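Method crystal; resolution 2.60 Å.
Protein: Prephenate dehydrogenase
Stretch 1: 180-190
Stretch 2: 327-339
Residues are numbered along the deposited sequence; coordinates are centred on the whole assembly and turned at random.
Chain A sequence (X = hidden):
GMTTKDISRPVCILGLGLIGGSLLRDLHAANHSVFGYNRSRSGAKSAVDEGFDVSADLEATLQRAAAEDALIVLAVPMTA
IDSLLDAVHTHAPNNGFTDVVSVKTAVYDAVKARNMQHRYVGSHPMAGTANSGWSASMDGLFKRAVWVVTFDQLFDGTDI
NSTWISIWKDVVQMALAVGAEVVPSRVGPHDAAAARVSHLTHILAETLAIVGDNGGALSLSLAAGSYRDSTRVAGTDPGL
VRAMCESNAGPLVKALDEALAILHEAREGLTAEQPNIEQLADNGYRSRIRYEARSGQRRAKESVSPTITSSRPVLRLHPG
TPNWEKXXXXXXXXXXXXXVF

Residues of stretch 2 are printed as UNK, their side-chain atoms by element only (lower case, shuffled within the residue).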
ATOM      1  N   ALA A 180       5.400  18.007  15.897  1.00 34.77           N
ATOM      2  CA  ALA A 180       4.449  17.883  14.793  1.00 34.62           C
ATOM      3  C   ALA A 180       4.513  19.069  13.852  1.00 34.38           C
ATOM      4  O   ALA A 180       5.093  20.104  14.158  1.00 34.53           O
ATOM      5  CB  ALA A 180       3.035  17.709  15.309  1.00 35.17           C
ATOM      6  N   GLU A 181       3.926  18.883  12.682  1.00 34.29           N
ATOM      7  CA  GLU A 181       3.783  19.939  11.709  1.00 34.37           C
ATOM      8  C   GLU A 181       2.305  20.299  11.742  1.00 33.80           C
ATOM      9  O   GLU A 181       1.462  19.489  11.358  1.00 33.03           O
ATOM     10  CB  GLU A 181       4.216  19.455  10.328  1.00 34.88           C
ATOM     11  CG  GLU A 181       5.671  18.956  10.271  1.00 38.40           C
ATOM     12  CD  GLU A 181       6.159  18.654   8.845  1.00 43.34           C
ATOM     13  OE1 GLU A 181       5.337  18.646   7.894  1.00 42.67           O
ATOM     14  OE2 GLU A 181       7.377  18.423   8.681  1.00 47.17           O
ATOM     15  N   VAL A 182       1.985  21.492  12.244  1.00 33.28           N
ATOM     16  CA  VAL A 182       0.589  21.881  12.389  1.00 32.26           C
ATOM     17  C   VAL A 182       0.053  22.425  11.082  1.00 31.50           C
ATOM     18  O   VAL A 182       0.547  23.417  10.585  1.00 31.53           O
ATOM     19  CB  VAL A 182       0.380  22.942  13.472  1.00 32.41           C
ATOM     20  CG1 VAL A 182      -1.105  23.276  13.583  1.00 30.34           C
ATOM     21  CG2 VAL A 182       0.936  22.464  14.819  1.00 32.74           C
ATOM     22  N   VAL A 183      -0.959  21.761  10.537  1.00 31.33           N
ATOM     23  CA  VAL A 183      -1.641  22.203   9.327  1.00 30.96           C
ATOM     24  C   VAL A 183      -3.027  22.663   9.740  1.00 31.63           C
ATOM     25  O   VAL A 183      -3.784  21.888  10.311  1.00 32.46           O
ATOM     26  CB  VAL A 183      -1.813  21.056   8.323  1.00 29.96           C
ATOM     27  CG1 VAL A 183      -2.616  21.514   7.125  1.00 29.72           C
ATOM     28  CG2 VAL A 183      -0.479  20.548   7.892  1.00 29.84           C
ATOM     29  N   PRO A 184      -3.373  23.920   9.460  1.00 31.63           N
ATOM     30  CA  PRO A 184      -4.697  24.362   9.832  1.00 31.74           C
ATOM     31  C   PRO A 184      -5.716  23.980   8.767  1.00 32.41           C
ATOM     32  O   PRO A 184      -5.403  24.015   7.579  1.00 31.89           O
ATOM     33  CB  PRO A 184      -4.535  25.871   9.895  1.00 31.43           C
ATOM     34  CG  PRO A 184      -3.543  26.162   8.839  1.00 31.15           C
ATOM     35  CD  PRO A 184      -2.620  24.977   8.773  1.00 31.72           C
ATOM     36  N   SER A 185      -6.923  23.610   9.195  1.00 33.13           N
ATOM     37  CA  SER A 185      -8.000  23.296   8.258  1.00 33.68           C
ATOM     38  C   SER A 185      -9.365  23.442   8.901  1.00 33.65           C
ATOM     39  O   SER A 185      -9.528  23.160  10.069  1.00 35.05           O
ATOM     40  CB  SER A 185      -7.847  21.864   7.723  1.00 33.73           C
ATOM     41  OG  SER A 185      -8.954  21.494   6.912  1.00 34.18           O
ATOM     42  N   ARG A 186     -10.352  23.884   8.137  1.00 33.78           N
ATOM     43  CA  ARG A 186     -11.728  23.863   8.625  1.00 34.10           C
ATOM     44  C   ARG A 186     -12.226  22.430   8.488  1.00 33.98           C
ATOM     45  O   ARG A 186     -11.555  21.583   7.866  1.00 34.21           O
ATOM     46  CB  ARG A 186     -12.607  24.842   7.855  1.00 34.13           C
ATOM     47  CG  ARG A 186     -12.295  26.284   8.195  1.00 34.97           C
ATOM     48  CD  ARG A 186     -12.852  27.259   7.178  1.00 35.87           C
ATOM     49  NE  ARG A 186     -12.307  27.036   5.839  1.00 38.10           N
ATOM     50  CZ  ARG A 186     -12.527  27.828   4.792  1.00 35.54           C
ATOM     51  NH1 ARG A 186     -13.265  28.918   4.914  1.00 36.96           N
ATOM     52  NH2 ARG A 186     -11.991  27.533   3.621  1.00 36.39           N
ATOM     53  N   VAL A 187     -13.399  22.160   9.053  1.00 33.38           N
ATOM     54  CA  VAL A 187     -13.922  20.785   9.108  1.00 32.98           C
ATOM     55  C   VAL A 187     -14.279  20.154   7.751  1.00 32.98           C
ATOM     56  O   VAL A 187     -14.083  18.962   7.568  1.00 32.53           O
ATOM     57  CB  VAL A 187     -15.145  20.674  10.043  1.00 32.58           C
ATOM     58  CG1 VAL A 187     -14.744  21.022  11.462  1.00 30.26           C
ATOM     59  CG2 VAL A 187     -16.286  21.548   9.541  1.00 29.96           C
ATOM     60  N   GLY A 188     -14.797  20.948   6.820  1.00 33.49           N
ATOM     61  CA  GLY A 188     -15.217  20.442   5.514  1.00 34.06           C
ATOM     62  C   GLY A 188     -14.060  20.041   4.616  1.00 35.07           C
ATOM     63  O   GLY A 188     -14.046  18.931   4.078  1.00 34.96           O
ATOM     64  N   PRO A 189     -13.096  20.958   4.423  1.00 35.43           N
ATOM     65  CA  PRO A 189     -11.889  20.675   3.660  1.00 35.41           C
ATOM     66  C   PRO A 189     -11.106  19.493   4.224  1.00 35.56           C
ATOM     67  O   PRO A 189     -10.537  18.712   3.459  1.00 36.84           O
ATOM     68  CB  PRO A 189     -11.090  21.968   3.801  1.00 35.45           C
ATOM     69  CG  PRO A 189     -12.137  23.010   3.929  1.00 35.79           C
ATOM     70  CD  PRO A 189     -13.177  22.382   4.790  1.00 35.29           C
ATOM     71  N   HIS A 190     -11.088  19.359   5.545  1.00 35.24           N
ATOM     72  CA  HIS A 190     -10.403  18.240   6.196  1.00 34.92           C
ATOM     73  C   HIS A 190     -11.064  16.890   5.929  1.00 34.84           C
ATOM     74  O   HIS A 190     -10.393  15.925   5.565  1.00 35.07           O
ATOM     75  CB  HIS A 190     -10.348  18.449   7.707  1.00 34.44           C
ATOM     76  CG  HIS A 190      -9.856  17.254   8.457  1.00 32.02           C
ATOM     77  ND1 HIS A 190     -10.687  16.214   8.822  1.00 31.41           N
ATOM     78  CD2 HIS A 190      -8.620  16.928   8.905  1.00 31.24           C
ATOM     79  CE1 HIS A 190      -9.982  15.304   9.472  1.00 32.84           C
ATOM     80  NE2 HIS A 190      -8.726  15.711   9.537  1.00 31.89           N
ATOM     81  N   UNK A 327      -4.510  34.155   6.704  1.00 38.26           N
ATOM     82  CA  UNK A 327      -3.362  33.271   6.491  1.00 38.02           C
ATOM     83  C   UNK A 327      -3.681  31.809   6.827  1.00 37.11           C
ATOM     84  O   UNK A 327      -3.048  30.901   6.294  1.00 37.49           O
ATOM     85  c   UNK A 327      -1.503  35.037   6.700  1.00 38.79           C
ATOM     86  c   UNK A 327      -2.122  33.760   7.266  1.00 38.38           C
ATOM     87  c   UNK A 327      -1.042  34.859   5.253  1.00 41.19           C
ATOM     88  n   UNK A 327      -1.429  35.790   4.388  1.00 41.67           N
ATOM     89  o   UNK A 327      -0.359  33.888   4.920  1.00 42.08           O
ATOM     90  N   UNK A 328      -4.657  31.584   7.702  1.00 36.19           N
ATOM     91  CA  UNK A 328      -5.107  30.227   8.023  1.00 35.31           C
ATOM     92  C   UNK A 328      -5.804  29.570   6.828  1.00 35.28           C
ATOM     93  O   UNK A 328      -5.604  28.384   6.577  1.00 34.46           O
ATOM     94  c   UNK A 328      -4.484  29.298  10.927  1.00 32.51           C
ATOM     95  c   UNK A 328      -5.337  30.512  10.557  1.00 34.60           C
ATOM     96  c   UNK A 328      -6.036  30.236   9.230  1.00 34.59           C
ATOM     97  c   UNK A 328      -6.332  30.853  11.659  1.00 28.05           C
ATOM     98  N   UNK A 329      -6.615  30.341   6.100  1.00 36.03           N
ATOM     99  CA  UNK A 329      -7.277  29.847   4.877  1.00 36.74           C
ATOM    100  C   UNK A 329      -6.233  29.622   3.772  1.00 36.73           C
ATOM    101  O   UNK A 329      -6.305  28.652   3.014  1.00 36.14           O
ATOM    102  c   UNK A 329      -9.537  30.913   5.351  1.00 37.45           C
ATOM    103  c   UNK A 329      -8.913  30.387   3.025  1.00 35.52           C
ATOM    104  c   UNK A 329     -10.691  31.753   4.858  1.00 36.86           C
ATOM    105  c   UNK A 329      -8.373  30.830   4.363  1.00 36.77           C
ATOM    106  N   UNK A 330      -5.264  30.530   3.702  1.00 37.16           N
ATOM    107  CA  UNK A 330      -4.181  30.442   2.737  1.00 37.68           C
ATOM    108  C   UNK A 330      -3.371  29.172   3.009  1.00 36.92           C
ATOM    109  O   UNK A 330      -2.952  28.492   2.081  1.00 37.44           O
ATOM    110  n   UNK A 330      -1.257  31.878  -0.238  1.00 47.95           N
ATOM    111  c   UNK A 330      -0.545  32.585   0.623  1.00 47.95           C
ATOM    112  c   UNK A 330      -2.398  31.432   0.385  1.00 45.79           C
ATOM    113  n   UNK A 330      -1.185  32.599   1.780  1.00 46.83           N
ATOM    114  c   UNK A 330      -2.361  31.884   1.663  1.00 43.47           C
ATOM    115  c   UNK A 330      -3.320  31.716   2.806  1.00 38.49           C
ATOM    116  N   UNK A 331      -3.188  28.833   4.282  1.00 36.22           N
ATOM    117  CA  UNK A 331      -2.466  27.618   4.659  1.00 35.66           C
ATOM    118  C   UNK A 331      -3.282  26.370   4.329  1.00 35.64           C
ATOM    119  O   UNK A 331      -2.726  25.347   3.918  1.00 35.66           O
ATOM    120  c   UNK A 331      -2.129  27.644   6.131  1.00 35.25           C
ATOM    121  N   UNK A 332      -4.596  26.468   4.520  1.00 35.49           N
ATOM    122  CA  UNK A 332      -5.522  25.371   4.251  1.00 35.40           C
ATOM    123  C   UNK A 332      -5.501  24.984   2.771  1.00 35.42           C
ATOM    124  O   UNK A 332      -5.394  23.807   2.434  1.00 35.51           O
ATOM    125  o   UNK A 332     -10.106  25.213   5.576  1.00 37.67           O
ATOM    126  c   UNK A 332      -8.011  24.702   4.528  1.00 36.33           C
ATOM    127  c   UNK A 332      -6.939  25.784   4.654  1.00 35.21           C
ATOM    128  o   UNK A 332      -9.853  25.819   3.491  1.00 37.06           O
ATOM    129  c   UNK A 332      -9.421  25.286   4.535  1.00 37.24           C
ATOM    130  N   UNK A 333      -5.613  25.985   1.901  1.00 35.02           N
ATOM    131  CA  UNK A 333      -5.625  25.774   0.458  1.00 35.03           C
ATOM    132  C   UNK A 333      -4.328  25.132  -0.030  1.00 35.25           C
ATOM    133  O   UNK A 333      -4.328  24.299  -0.944  1.00 34.44           O
ATOM    134  c   UNK A 333      -5.788  27.113  -0.286  1.00 35.14           C
ATOM    135  c   UNK A 333      -6.066  26.877  -1.780  1.00 34.12           C
ATOM    136  o   UNK A 333      -6.851  27.866   0.311  1.00 34.83           O
ATOM    137  N   UNK A 334      -3.229  25.540   0.594  1.00 35.31           N
ATOM    138  CA  UNK A 334      -1.905  25.092   0.210  1.00 35.49           C
ATOM    139  C   UNK A 334      -1.439  23.851   0.973  1.00 35.61           C
ATOM    140  O   UNK A 334      -0.439  23.235   0.603  1.00 35.81           O
ATOM    141  c   UNK A 334      -0.901  26.232   0.422  1.00 35.53           C
ATOM    142  c   UNK A 334      -1.029  27.457  -0.481  1.00 33.95           C
ATOM    143  c   UNK A 334      -0.033  28.515  -0.048  1.00 32.75           C
ATOM    144  c   UNK A 334      -0.809  27.075  -1.939  1.00 35.12           C
ATOM    145  N   UNK A 335      -2.152  23.473   2.025  1.00 35.60           N
ATOM    146  CA  UNK A 335      -1.698  22.368   2.872  1.00 35.72           C
ATOM    147  C   UNK A 335      -0.419  22.766   3.595  1.00 35.43           C
ATOM    148  O   UNK A 335       0.401  21.921   3.960  1.00 34.43           O
ATOM    149  N   UNK A 336      -0.246  24.066   3.798  1.00 35.91           N
ATOM    150  CA  UNK A 336       0.947  24.575   4.449  1.00 35.94           C
ATOM    151  C   UNK A 336       0.905  24.245   5.931  1.00 35.58           C
ATOM    152  O   UNK A 336      -0.156  24.256   6.539  1.00 34.48           O
ATOM    153  c   UNK A 336       1.050  26.065   4.257  1.00 35.50           C
ATOM    154  N   UNK A 337       2.060  23.902   6.489  1.00 36.50           N
ATOM    155  CA  UNK A 337       2.191  23.754   7.927  1.00 37.40           C
ATOM    156  C   UNK A 337       2.444  25.164   8.437  1.00 37.57           C
ATOM    157  O   UNK A 337       2.816  26.033   7.656  1.00 36.78           O
ATOM    158  n   UNK A 337       7.150  22.959   8.194  1.00 46.06           N
ATOM    159  n   UNK A 337       8.920  24.218   8.964  1.00 48.12           N
ATOM    160  n   UNK A 337       7.143  23.811  10.358  1.00 50.11           N
ATOM    161  c   UNK A 337       5.838  22.321   8.284  1.00 42.08           C
ATOM    162  c   UNK A 337       3.341  22.814   8.299  1.00 38.11           C
ATOM    163  c   UNK A 337       7.731  23.661   9.171  1.00 47.94           C
ATOM    164  c   UNK A 337       4.739  23.354   8.018  1.00 40.11           C
ATOM    165  N   UNK A 338       2.239  25.401   9.728  1.00 38.93           N
ATOM    166  CA  UNK A 338       2.423  26.743  10.284  1.00 40.33           C
ATOM    167  C   UNK A 338       3.316  26.784  11.517  1.00 41.23           C
ATOM    168  O   UNK A 338       3.457  25.800  12.237  1.00 40.97           O
ATOM    169  c   UNK A 338      -0.895  27.359  12.244  1.00 42.46           C
ATOM    170  c   UNK A 338       0.422  26.738  11.854  1.00 41.01           C
ATOM    171  c   UNK A 338       0.119  27.354   9.442  1.00 39.93           C
ATOM    172  c   UNK A 338       1.067  27.405  10.636  1.00 40.57           C
ATOM    173  N   UNK A 339       3.915  27.947  11.736  1.00 43.12           N
ATOM    174  CA  UNK A 339       4.737  28.227  12.907  1.00 45.12           C
ATOM    175  C   UNK A 339       4.290  29.593  13.411  1.00 46.39           C
ATOM    176  O   UNK A 339       4.329  30.562  12.658  1.00 47.14           O
ATOM    177  c   UNK A 339       7.253  26.148  13.697  1.00 50.64           C
ATOM    178  o   UNK A 339       7.446  24.909  13.695  1.00 50.59           O
ATOM    179  c   UNK A 339       6.883  26.841  12.363  1.00 48.30           C
ATOM    180  c   UNK A 339       6.226  28.243  12.530  1.00 45.64           C
ATOM    181  o   UNK A 339       7.364  26.835  14.744  1.00 54.32           O
TER

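Position 327 has three side-chain carbons in a row, the third carrying one oxygen and one nitrogen. It points away from stretch 1. This is a terminal amide: Gln 327.

Position 328 has four carbons, forked at the second. One branch tip meets CB of Pro 184. The residue is Leu 328, and its CD2 lies 3.6 Å from Pro 184 CB.

Position 329 has four carbons, forked at the first, with one arm two carbons long. The side chain lies over one face of the Arg 186 guanidinium. It is Ile 329, whose CD1 is 3.8 Å from Arg 186 NH1.

Position 330 has one carbon and then a five-membered ring of three carbons and two nitrogens. It points away from stretch 1: His 330.

Position 331 has a single carbon, directed toward stretch 1. It is Ala 331, with CB 3.4 Å from Pro 184 CG.

Position 332 has three carbons, the third carrying two oxygens. Both oxygens meet nitrogens of Arg 186. This carboxylate is Glu 332. OE2 accepts from Arg 186 N and Arg 186 NE, each at 2.9 Å, and OE1 from Arg 186 NH2 at 2.7 Å.

Position 333 has one carbon carrying an oxygen and a carbon, and points away: Thr 333.

Position 334 has four carbons, forked at the second, out of reach of stretch 1: Leu 334.

Position 335 has no side-chain atoms. Its phi is positive, just after the helix: Gly 335.

Position 336 has one carbon, pointing away. It is Ala 336; its backbone O lies 3.4 Å from Pro 184 CD.

Position 337 has three carbons, a nitrogen, and a carbon carrying two more nitrogens. It packs beside Glu 181 and is Arg 337, with CD 3.7 Å from Glu 181 CD.

Position 338 has four carbons, forked at the first, one arm two carbons long. It touches Val 182 and Pro 184 and is Ile 338, with CG2 3.7 Å from Pro 184 CD.

Position 339 has three carbons, the third carrying two oxygens, and no contact with stretch 1: Glu 339.

The contact joins apolar packing to a charged clamp. Pro 184 packs against Leu 328, Ala 331 and Ile 338. Glu 332 binds both the backbone and the guanidinium of Arg 186, at the N-cap of the next helix. Ile 338 N donates to Val 182 O at 2.7 Å.

Stretch 2 327-339: QLIHAETLGARIE
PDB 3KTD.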